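Local atomic coordinates of SusD superfamily protein (Bacteroides fragilis, PDB entry 3L22), a protein that probably binds glycans at the cell surface, as an outer-membrane SusD family member, and carries zinc ions in the crystal. Residues Lys44-Phe49 and Ile390-Arg395; Ala120-Ala125 and Ser177-Ile182; Asp398-Gly403 and Lys423-Ile428. One frame throughout, in Å; residues are numbered along the deposited sequence.

Contact 1. Residues Lys44-Phe49 and Ile390-Arg395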
loop_
_atom_site.group_PDB
_atom_site.type_symbol
_atom_site.label_atom_id
_atom_site.label_comp_id
_atom_site.label_asym_id
_atom_site.label_seq_id
_atom_site.Cartn_x
_atom_site.Cartn_y
_atom_site.Cartn_z
ATOM N N LYS A 44 1.080 11.811 -0.387
ATOM C CA LYS A 44 0.728 11.874 1.030
ATOM C C LYS A 44 -0.068 10.665 1.546
ATOM O O LYS A 44 0.114 10.292 2.705
ATOM C CB LYS A 44 -0.029 13.188 1.359
ATOM C CG LYS A 44 0.913 14.420 1.386
ATOM C CD LYS A 44 0.206 15.726 1.745
ATOM C CE LYS A 44 -0.236 15.758 3.212
ATOM N NZ LYS A 44 -1.008 16.964 3.476
ATOM N N SER A 45 -0.951 10.085 0.744
ATOM C CA SER A 45 -1.761 8.932 1.211
ATOM C C SER A 45 -0.975 7.637 1.321
ATOM O O SER A 45 -1.316 6.754 2.133
ATOM C CB SER A 45 -3.061 8.778 0.403
ATOM O OG SER A 45 -3.867 9.971 0.546
ATOM N N TYR A 46 0.158 7.538 0.622
ATOM C CA TYR A 46 1.077 6.439 0.858
ATOM C C TYR A 46 1.878 6.692 2.124
ATOM O O TYR A 46 2.031 5.804 2.960
ATOM C CB TYR A 46 2.015 6.358 -0.324
ATOM C CG TYR A 46 3.053 5.245 -0.442
ATOM C CD1 TYR A 46 2.746 4.049 -1.067
ATOM C CD2 TYR A 46 4.348 5.432 -0.016
ATOM C CE1 TYR A 46 3.702 3.056 -1.265
ATOM C CE2 TYR A 46 5.327 4.454 -0.204
ATOM C CZ TYR A 46 4.998 3.284 -0.857
ATOM O OH TYR A 46 5.981 2.371 -1.121
ATOM N N LEU A 47 2.374 7.923 2.271
ATOM C CA LEU A 47 3.064 8.349 3.474
ATOM C C LEU A 47 2.211 8.151 4.737
ATOM O O LEU A 47 2.753 7.879 5.814
ATOM C CB LEU A 47 3.482 9.826 3.361
ATOM C CG LEU A 47 4.669 10.062 2.424
ATOM C CD1 LEU A 47 4.650 11.465 1.777
ATOM C CD2 LEU A 47 5.978 9.768 3.137
ATOM N N VAL A 48 0.887 8.288 4.598
ATOM C CA VAL A 48 -0.034 8.023 5.686
ATOM C C VAL A 48 0.212 6.666 6.330
ATOM O O VAL A 48 0.222 6.577 7.550
ATOM C CB VAL A 48 -1.523 8.160 5.232
ATOM C CG1 VAL A 48 -2.469 7.339 6.135
ATOM C CG2 VAL A 48 -1.884 9.617 5.192
ATOM N N PHE A 49 0.441 5.630 5.524
ATOM C CA PHE A 49 0.625 4.287 6.089
ATOM C C PHE A 49 1.942 4.103 6.852
ATOM O O PHE A 49 1.972 3.323 7.814
ATOM C CB PHE A 49 0.316 3.201 5.057
ATOM C CG PHE A 49 -1.112 3.268 4.597
ATOM C CD1 PHE A 49 -2.147 2.874 5.455
ATOM C CD2 PHE A 49 -1.443 3.807 3.370
ATOM C CE1 PHE A 49 -3.485 2.970 5.067
ATOM C CE2 PHE A 49 -2.786 3.899 2.975
ATOM C CZ PHE A 49 -3.798 3.477 3.835
ATOM N N ILE A 390 10.255 -0.585 5.476
ATOM C CA ILE A 390 10.329 0.716 6.103
ATOM C C ILE A 390 10.214 1.779 5.018
ATOM O O ILE A 390 10.923 1.746 4.007
ATOM C CB ILE A 390 11.601 0.885 6.991
ATOM C CG1 ILE A 390 11.505 2.176 7.830
ATOM C CG2 ILE A 390 12.929 0.844 6.182
ATOM C CD1 ILE A 390 12.553 2.249 9.019
ATOM N N GLY A 391 9.283 2.710 5.221
ATOM C CA GLY A 391 9.031 3.767 4.240
ATOM C C GLY A 391 8.241 3.399 2.995
ATOM O O GLY A 391 8.147 4.226 2.051
ATOM N N GLU A 392 7.660 2.203 2.951
ATOM C CA GLU A 392 7.030 1.719 1.694
ATOM C C GLU A 392 5.511 1.436 1.803
ATOM O O GLU A 392 4.971 0.584 1.130
ATOM C CB GLU A 392 7.798 0.508 1.118
ATOM C CG GLU A 392 9.140 0.917 0.524
ATOM C CD GLU A 392 9.898 -0.222 -0.153
ATOM O OE1 GLU A 392 9.282 -1.039 -0.900
ATOM O OE2 GLU A 392 11.120 -0.306 0.088
ATOM N N GLY A 393 4.819 2.196 2.630
ATOM C CA GLY A 393 3.359 2.297 2.531
ATOM C C GLY A 393 2.643 1.091 3.094
ATOM O O GLY A 393 1.517 0.838 2.712
ATOM N N ILE A 394 3.287 0.386 4.032
ATOM C CA ILE A 394 2.832 -0.930 4.467
ATOM C C ILE A 394 2.646 -1.049 5.970
ATOM O O ILE A 394 1.683 -1.704 6.410
ATOM C CB ILE A 394 3.800 -2.058 3.958
ATOM C CG1 ILE A 394 3.553 -2.354 2.471
ATOM C CG2 ILE A 394 3.634 -3.344 4.726
ATOM C CD1 ILE A 394 4.708 -3.214 1.785
ATOM N N ARG A 395 3.519 -0.428 6.769
ATOM C CA ARG A 395 3.544 -0.775 8.174
ATOM C C ARG A 395 2.205 -0.598 8.942
ATOM O O ARG A 395 1.770 -1.480 9.721
ATOM C CB ARG A 395 4.656 0.004 8.859
ATOM C CG ARG A 395 4.745 -0.246 10.365
ATOM C CD ARG A 395 5.037 -1.704 10.669
ATOM N NE ARG A 395 5.104 -1.962 12.091
ATOM C CZ ARG A 395 4.776 -3.111 12.672
ATOM N NH1 ARG A 395 4.381 -4.177 11.977
ATOM N NH2 ARG A 395 4.849 -3.205 13.986
#

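Contact 2. Residues Ala120-Ala125 and Ser177-Ile182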
loop_
_atom_site.group_PDB
_atom_site.type_symbol
_atom_site.label_atom_id
_atom_site.label_comp_id
_atom_site.label_asym_id
_atom_site.label_seq_id
_atom_site.Cartn_x
_atom_site.Cartn_y
_atom_site.Cartn_z
ATOM N N ALA A 120 -8.829 -1.685 -15.274
ATOM C CA ALA A 120 -9.616 -0.632 -14.641
ATOM C C ALA A 120 -10.200 -1.136 -13.300
ATOM O O ALA A 120 -10.193 -0.423 -12.306
ATOM C CB ALA A 120 -10.710 -0.158 -15.585
ATOM N N LYS A 121 -10.700 -2.370 -13.285
ATOM C CA LYS A 121 -11.191 -2.976 -12.052
ATOM C C LYS A 121 -10.119 -3.097 -10.961
ATOM O O LYS A 121 -10.397 -2.878 -9.784
ATOM C CB LYS A 121 -11.867 -4.322 -12.339
ATOM C CG LYS A 121 -13.231 -4.175 -13.048
ATOM C CD LYS A 121 -13.915 -5.547 -13.128
ATOM C CE LYS A 121 -15.219 -5.441 -13.880
ATOM N NZ LYS A 121 -15.882 -6.773 -13.948
ATOM N N PHE A 122 -8.886 -3.408 -11.356
ATOM C CA PHE A 122 -7.763 -3.447 -10.428
ATOM C C PHE A 122 -7.568 -2.074 -9.738
ATOM O O PHE A 122 -7.411 -2.023 -8.534
ATOM C CB PHE A 122 -6.469 -3.858 -11.129
ATOM C CG PHE A 122 -5.266 -3.723 -10.271
ATOM C CD1 PHE A 122 -4.905 -4.760 -9.394
ATOM C CD2 PHE A 122 -4.523 -2.541 -10.255
ATOM C CE1 PHE A 122 -3.812 -4.642 -8.573
ATOM C CE2 PHE A 122 -3.430 -2.414 -9.413
ATOM C CZ PHE A 122 -3.087 -3.490 -8.557
ATOM N N VAL A 123 -7.588 -0.988 -10.515
ATOM C CA VAL A 123 -7.447 0.357 -9.974
ATOM C C VAL A 123 -8.583 0.671 -8.969
ATOM O O VAL A 123 -8.305 1.147 -7.876
ATOM C CB VAL A 123 -7.347 1.398 -11.083
ATOM C CG1 VAL A 123 -7.334 2.811 -10.531
ATOM C CG2 VAL A 123 -6.078 1.143 -11.921
ATOM N N ARG A 124 -9.827 0.305 -9.296
ATOM C CA ARG A 124 -10.934 0.501 -8.350
ATOM C C ARG A 124 -10.734 -0.342 -7.096
ATOM O O ARG A 124 -10.937 0.146 -5.985
ATOM C CB ARG A 124 -12.247 0.164 -9.006
ATOM C CG ARG A 124 -13.463 0.400 -8.125
ATOM C CD ARG A 124 -14.732 0.362 -8.979
ATOM N NE ARG A 124 -15.003 -0.966 -9.491
ATOM C CZ ARG A 124 -15.949 -1.234 -10.402
ATOM N NH1 ARG A 124 -16.755 -0.276 -10.896
ATOM N NH2 ARG A 124 -16.152 -2.490 -10.757
ATOM N N ALA A 125 -10.260 -1.571 -7.279
ATOM C CA ALA A 125 -10.024 -2.489 -6.175
ATOM C C ALA A 125 -8.949 -1.946 -5.214
ATOM O O ALA A 125 -9.124 -1.955 -3.975
ATOM C CB ALA A 125 -9.625 -3.898 -6.725
ATOM N N SER A 177 -14.376 -9.447 -5.984
ATOM C CA SER A 177 -15.092 -9.458 -7.262
ATOM C C SER A 177 -14.356 -8.710 -8.392
ATOM O O SER A 177 -14.295 -9.190 -9.516
ATOM C CB SER A 177 -16.486 -8.867 -7.116
ATOM O OG SER A 177 -17.269 -9.669 -6.293
ATOM N N ASP A 178 -13.778 -7.563 -8.072
ATOM C CA ASP A 178 -13.016 -6.802 -9.062
ATOM C C ASP A 178 -11.719 -7.512 -9.460
ATOM O O ASP A 178 -11.110 -7.146 -10.460
ATOM C CB ASP A 178 -12.717 -5.381 -8.551
ATOM C CG ASP A 178 -13.866 -4.394 -8.779
ATOM O OD1 ASP A 178 -14.853 -4.659 -9.511
ATOM O OD2 ASP A 178 -13.782 -3.280 -8.232
ATOM N N LEU A 179 -11.282 -8.495 -8.676
ATOM C CA LEU A 179 -10.069 -9.246 -8.967
ATOM C C LEU A 179 -10.383 -10.688 -9.392
ATOM O O LEU A 179 -9.479 -11.536 -9.476
ATOM C CB LEU A 179 -9.174 -9.246 -7.730
ATOM C CG LEU A 179 -8.702 -7.865 -7.251
ATOM C CD1 LEU A 179 -7.944 -8.062 -5.944
ATOM C CD2 LEU A 179 -7.815 -7.168 -8.290
ATOM N N GLU A 180 -11.641 -10.982 -9.668
ATOM C CA GLU A 180 -12.006 -12.388 -9.896
ATOM C C GLU A 180 -11.654 -12.915 -11.261
ATOM O O GLU A 180 -11.434 -14.112 -11.388
ATOM C CB GLU A 180 -13.479 -12.651 -9.643
ATOM C CG GLU A 180 -14.428 -12.142 -10.703
ATOM C CD GLU A 180 -15.920 -12.193 -10.234
ATOM O OE1 GLU A 180 -16.210 -12.650 -9.097
ATOM O OE2 GLU A 180 -16.781 -11.785 -11.027
ATOM N N ASN A 181 -11.685 -12.051 -12.267
ATOM C CA ASN A 181 -11.249 -12.449 -13.598
ATOM C C ASN A 181 -10.028 -11.631 -13.998
ATOM O O ASN A 181 -10.098 -10.442 -14.190
ATOM C CB ASN A 181 -12.349 -12.333 -14.641
ATOM C CG ASN A 181 -12.009 -13.129 -15.917
ATOM O OD1 ASN A 181 -10.881 -13.624 -16.081
ATOM N ND2 ASN A 181 -12.977 -13.264 -16.791
ATOM N N ILE A 182 -8.894 -12.316 -14.074
ATOM C CA ILE A 182 -7.618 -11.680 -14.353
ATOM C C ILE A 182 -6.883 -12.261 -15.537
ATOM O O ILE A 182 -5.760 -11.857 -15.825
ATOM C CB ILE A 182 -6.700 -11.666 -13.094
ATOM C CG1 ILE A 182 -6.359 -13.070 -12.599
ATOM C CG2 ILE A 182 -7.309 -10.816 -11.987
ATOM C CD1 ILE A 182 -5.329 -13.013 -11.523
#

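Contact 3. Residues Asp398-Gly403 and Lys423-Ile428. With EDO (1,2-ethanediol), chain B.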
loop_
_atom_site.group_PDB
_atom_site.type_symbol
_atom_site.label_atom_id
_atom_site.label_comp_id
_atom_site.label_asym_id
_atom_site.label_seq_id
_atom_site.Cartn_x
_atom_site.Cartn_y
_atom_site.Cartn_z
ATOM N N ASP A 398 -0.182 -3.417 8.168
ATOM C CA ASP A 398 0.082 -4.700 8.832
ATOM C C ASP A 398 -0.378 -4.661 10.294
ATOM O O ASP A 398 -1.019 -5.615 10.791
ATOM C CB ASP A 398 1.565 -5.083 8.724
ATOM C CG ASP A 398 1.960 -5.653 7.352
ATOM O OD1 ASP A 398 1.077 -6.005 6.508
ATOM O OD2 ASP A 398 3.184 -5.792 7.117
ATOM N N ILE A 399 -0.129 -3.536 10.969
ATOM C CA ILE A 399 -0.543 -3.383 12.374
ATOM C C ILE A 399 -2.080 -3.482 12.486
ATOM O O ILE A 399 -2.652 -4.211 13.323
ATOM C CB ILE A 399 -0.076 -2.021 12.938
ATOM C CG1 ILE A 399 1.458 -2.011 13.099
ATOM C CG2 ILE A 399 -0.750 -1.717 14.275
ATOM C CD1 ILE A 399 2.130 -0.601 13.347
HETATM N N MSE A 400 -2.739 -2.705 11.634
HETATM C CA MSE A 400 -4.171 -2.625 11.693
HETATM C C MSE A 400 -4.844 -3.945 11.303
HETATM O O MSE A 400 -5.750 -4.373 12.006
HETATM C CB MSE A 400 -4.702 -1.527 10.804
HETATM C CG MSE A 400 -6.114 -1.107 11.184
HETATM SE SE MSE A 400 -6.570 0.247 9.906
HETATM C CE MSE A 400 -7.984 1.140 10.922
ATOM N N ARG A 401 -4.417 -4.597 10.232
ATOM C CA ARG A 401 -5.124 -5.824 9.807
ATOM C C ARG A 401 -5.005 -6.903 10.854
ATOM O O ARG A 401 -5.961 -7.657 11.092
ATOM C CB ARG A 401 -4.697 -6.316 8.430
ATOM C CG ARG A 401 -3.301 -6.879 8.324
ATOM C CD ARG A 401 -3.130 -7.552 6.978
ATOM N NE ARG A 401 -1.709 -7.825 6.752
ATOM C CZ ARG A 401 -1.019 -8.852 7.222
ATOM N NH1 ARG A 401 -1.572 -9.809 7.959
ATOM N NH2 ARG A 401 0.263 -8.923 6.947
ATOM N N ARG A 402 -3.872 -6.924 11.556
ATOM C CA ARG A 402 -3.716 -7.853 12.660
ATOM C C ARG A 402 -4.413 -7.435 13.964
ATOM O O ARG A 402 -4.335 -8.153 14.915
ATOM C CB ARG A 402 -2.249 -8.177 12.892
ATOM C CG ARG A 402 -1.622 -8.977 11.741
ATOM C CD ARG A 402 -0.316 -9.613 12.154
ATOM N NE ARG A 402 0.805 -8.670 12.235
ATOM C CZ ARG A 402 1.696 -8.438 11.269
ATOM N NH1 ARG A 402 1.597 -9.014 10.075
ATOM N NH2 ARG A 402 2.702 -7.584 11.490
ATOM N N GLY A 403 -5.093 -6.287 14.001
ATOM C CA GLY A 403 -5.769 -5.841 15.205
ATOM C C GLY A 403 -4.815 -5.518 16.347
ATOM O O GLY A 403 -5.212 -5.577 17.499
ATOM N N LYS A 423 -9.697 6.760 18.032
ATOM C CA LYS A 423 -8.608 7.160 17.134
ATOM C C LYS A 423 -7.809 6.011 16.493
ATOM O O LYS A 423 -6.807 6.257 15.797
ATOM C CB LYS A 423 -7.663 8.154 17.834
ATOM C CG LYS A 423 -8.315 9.498 18.264
ATOM C CD LYS A 423 -8.814 10.318 17.092
ATOM C CE LYS A 423 -9.454 11.677 17.507
ATOM N NZ LYS A 423 -10.172 12.152 16.261
ATOM N N TYR A 424 -8.242 4.760 16.699
ATOM C CA TYR A 424 -7.671 3.647 15.956
ATOM C C TYR A 424 -7.914 3.821 14.449
ATOM O O TYR A 424 -7.069 3.426 13.617
ATOM C CB TYR A 424 -8.280 2.325 16.407
ATOM C CG TYR A 424 -7.493 1.074 16.025
ATOM C CD1 TYR A 424 -6.294 0.780 16.640
ATOM C CD2 TYR A 424 -7.982 0.157 15.118
ATOM C CE1 TYR A 424 -5.604 -0.358 16.354
ATOM C CE2 TYR A 424 -7.269 -1.026 14.828
ATOM C CZ TYR A 424 -6.073 -1.254 15.432
ATOM O OH TYR A 424 -5.367 -2.403 15.177
ATOM N N THR A 425 -9.074 4.383 14.116
ATOM C CA THR A 425 -9.478 4.595 12.750
ATOM C C THR A 425 -9.629 6.097 12.489
ATOM O O THR A 425 -9.655 6.906 13.410
ATOM C CB THR A 425 -10.816 3.927 12.476
ATOM O OG1 THR A 425 -11.812 4.552 13.293
ATOM C CG2 THR A 425 -10.755 2.403 12.743
ATOM N N TRP A 426 -9.705 6.436 11.209
ATOM C CA TRP A 426 -10.038 7.763 10.771
ATOM C C TRP A 426 -11.572 7.882 10.743
ATOM O O TRP A 426 -12.253 6.922 10.384
ATOM C CB TRP A 426 -9.491 7.968 9.360
ATOM C CG TRP A 426 -8.039 8.299 9.269
ATOM C CD1 TRP A 426 -7.092 8.229 10.260
ATOM C CD2 TRP A 426 -7.374 8.795 8.117
ATOM N NE1 TRP A 426 -5.875 8.655 9.778
ATOM C CE2 TRP A 426 -6.029 9.022 8.468
ATOM C CE3 TRP A 426 -7.794 9.110 6.821
ATOM C CZ2 TRP A 426 -5.087 9.507 7.552
ATOM C CZ3 TRP A 426 -6.834 9.607 5.899
ATOM C CH2 TRP A 426 -5.523 9.799 6.277
ATOM N N PRO A 427 -12.112 9.032 11.123
ATOM C CA PRO A 427 -13.551 9.202 11.012
ATOM C C PRO A 427 -13.921 9.611 9.583
ATOM O O PRO A 427 -13.093 10.175 8.860
ATOM C CB PRO A 427 -13.831 10.343 11.989
ATOM C CG PRO A 427 -12.566 11.211 11.878
ATOM C CD PRO A 427 -11.453 10.218 11.712
ATOM N N ILE A 428 -15.161 9.332 9.185
ATOM C CA ILE A 428 -15.669 9.763 7.906
ATOM C C ILE A 428 -15.542 11.294 7.837
ATOM O O ILE A 428 -15.984 11.964 8.751
ATOM C CB ILE A 428 -17.147 9.359 7.681
ATOM C CG1 ILE A 428 -17.327 7.826 7.721
ATOM C CG2 ILE A 428 -17.636 9.956 6.345
ATOM C CD1 ILE A 428 -16.457 7.028 6.738
HETATM C C1 EDO B . 0.778 -6.844 3.380
HETATM O O1 EDO B . 2.097 -6.666 2.909
HETATM C C2 EDO B . 0.084 -5.523 3.747
HETATM O O2 EDO B . -1.176 -5.950 4.355
#

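Contact 1. Residues Lys44-Phe49 and Ile390-Arg395
The Tyr46 ring reaches Gly393 because CG stands anti to the backbone N (chi1 -176°). Phe49 differs: its CG is anti to the carbonyl carbon (chi1 -62°), and CB is the part that meets the loop. Both residues belong to helix 44-52. The partner is the loop between helix 374-388 and helix 395-401.

Gly393 CA sits over the centre of the Tyr46 ring, 3.8 Å from the centroid and only 7° off the normal. This is a CH-pi contact with the backbone itself. It can be so close because Gly393 has no side chain; a CB would run into the ring at Tyr46 CE1. Toward the hydroxyl end, Tyr46 CZ lies 3.3 Å from Glu392 C. Tyr46 OH is 3.0 Å from Glu392 O, but its hydrogen bond goes to Pro323 O on strand 322-326. Glu392 CB also touches the hydroxyl, with Tyr46 OH 3.4 Å away. One turn on, Phe49 CB packs on Gly393 O at 3.5 Å.

The Glu392 chain is extended beyond CG, and its carboxylate makes salt bridges to Lys311 and Arg326 and a hydrogen bond to Tyr240. Gly393 N is bonded to Asp50 OD2, and the Phe49 backbone is bonded to Gly396. Ile394 is the N-cap residue of helix 395-401.

The contact joins the N-terminal SusD family region to the C-terminal one in the interior of the chain. An aromatic face lies against bare loop backbone. The polar groups of Tyr46 and Glu392 find their partners outside the pair, so packing holds the two segments directly, while bonds to neighbouring residues fix the loop around it.

Contact 2. Residues Ala120-Ala125 and Ser177-Ile182
Arg124 and Asp178 meet side-on, their side chains at about a right angle, with the guanidinium and carboxylate planes only 17° apart. Two nitrogens grip two oxygens. Arg124 NE bonds Asp178 OD2 at 2.9 Å, and Arg124 NH2 bonds Asp178 OD1 at 2.8 Å. Both bonds are nearly straight. Each oxygen is met on its syn side, and both lie close to the guanidinium plane. The Arg124 chain bends at chi3 (68°), which swings NE toward the acid.

This bidentate salt bridge ties helix 113-131 to segment 177-182, which lies on helix 168-178, within the helical SusD fold, whose family belongs to the TPR clan. Asp178 OD2 is also bonded to His174 NE2. His174 is a zinc ligand in a structure of this protein, but no zinc is bound to it in this chain. Asn96 on helix 79-103 takes Arg124 NH1.

Lys121 crosses Asp178 at about a right angle too. Its CB rests 3.5 Å from Asp178 O, while Lys121 NZ stays 5.0 Å from Asp178 OD1. Beyond the acid the contact turns apolar. Leu179 CD2 lies 3.9 Å from Phe122 CD1 and 4.1 Å from Ala125 CB, and Leu206 of helix 200-213 packs on Ala125 and Leu179.

Contact 3. Residues Asp398-Gly403 and Lys423-Ile428
The Tyr424 ring meets Met400 obliquely, with Tyr424 CE2 3.8 Å from Met400 CG. The ring of Phe406, on strand 406-409, also meets the Tyr424 ring, with the planes at about 60°. Tyr424 points its hydroxyl at the end of helix 395-401, where Tyr424 OH comes 3.4 Å from Gly403 C. The Arg402 guanidinium has Asp398 O over one face, displaced toward the rim. That of Arg401 has O2 of a bound 1,2-ethanediol, probably from the crystallisation liquor, at its edge, and Arg401 NE donates to that O2.

Met400 is a selenomethionine deposited in two conformers, one described here. Its CG is anti to the backbone N (chi1 -161°), and the rest of the chain runs out extended. The tip then touches the second segment twice: Met400 CE is 3.5 Å from Thr425 CG2 and 3.7 Å from Tyr424 O. These CE contacts hold for this conformer and are less certain.

Gly403 ends the helix with a Schellman motif, its phi positive. Arg401 NH2 reaches Asp398 OD1 at 3.1 Å from above the carboxylate plane, as part of a salt bridge. Lys385 also pairs with Asp398, and Glu336 with both arginines.

The contact sets the loop before helix 430-435 against the helix that precedes the small hairpin of strands 406-409 and 414-417. Met400 brings apolar atoms against Tyr424 and Thr425, while Tyr424 OH meets the backbone at Gly403. Tyr424 is buried, but its OH and carbonyl O have partners: Glu404 O and Arg52 NH2. Both lie outside the two segments, so packing carries the direct contact.

How the contacts relate
Contacts 1 and 3 adjoin, with centres about 14 Å apart. They share helix 395-401, which begins in contact 1 and ends in contact 3. Val48 of contact 1 packs on Trp426 of contact 3, and the like-charged Arg395 and Arg402 lie close. Contact 2 stands apart, its centre about 22 Å from contact 1 and 24 Å from contact 3. Along the chain it is nested in the long loop closed by contact 1, and contact 3 follows. Helix 79-103 borders all three, through Thr84 for contacts 1 and 3 and Asn96 for contact 2. Contact 2 lies within the N-terminal family region, contact 3 within the C-terminal one, and contact 1 joins them.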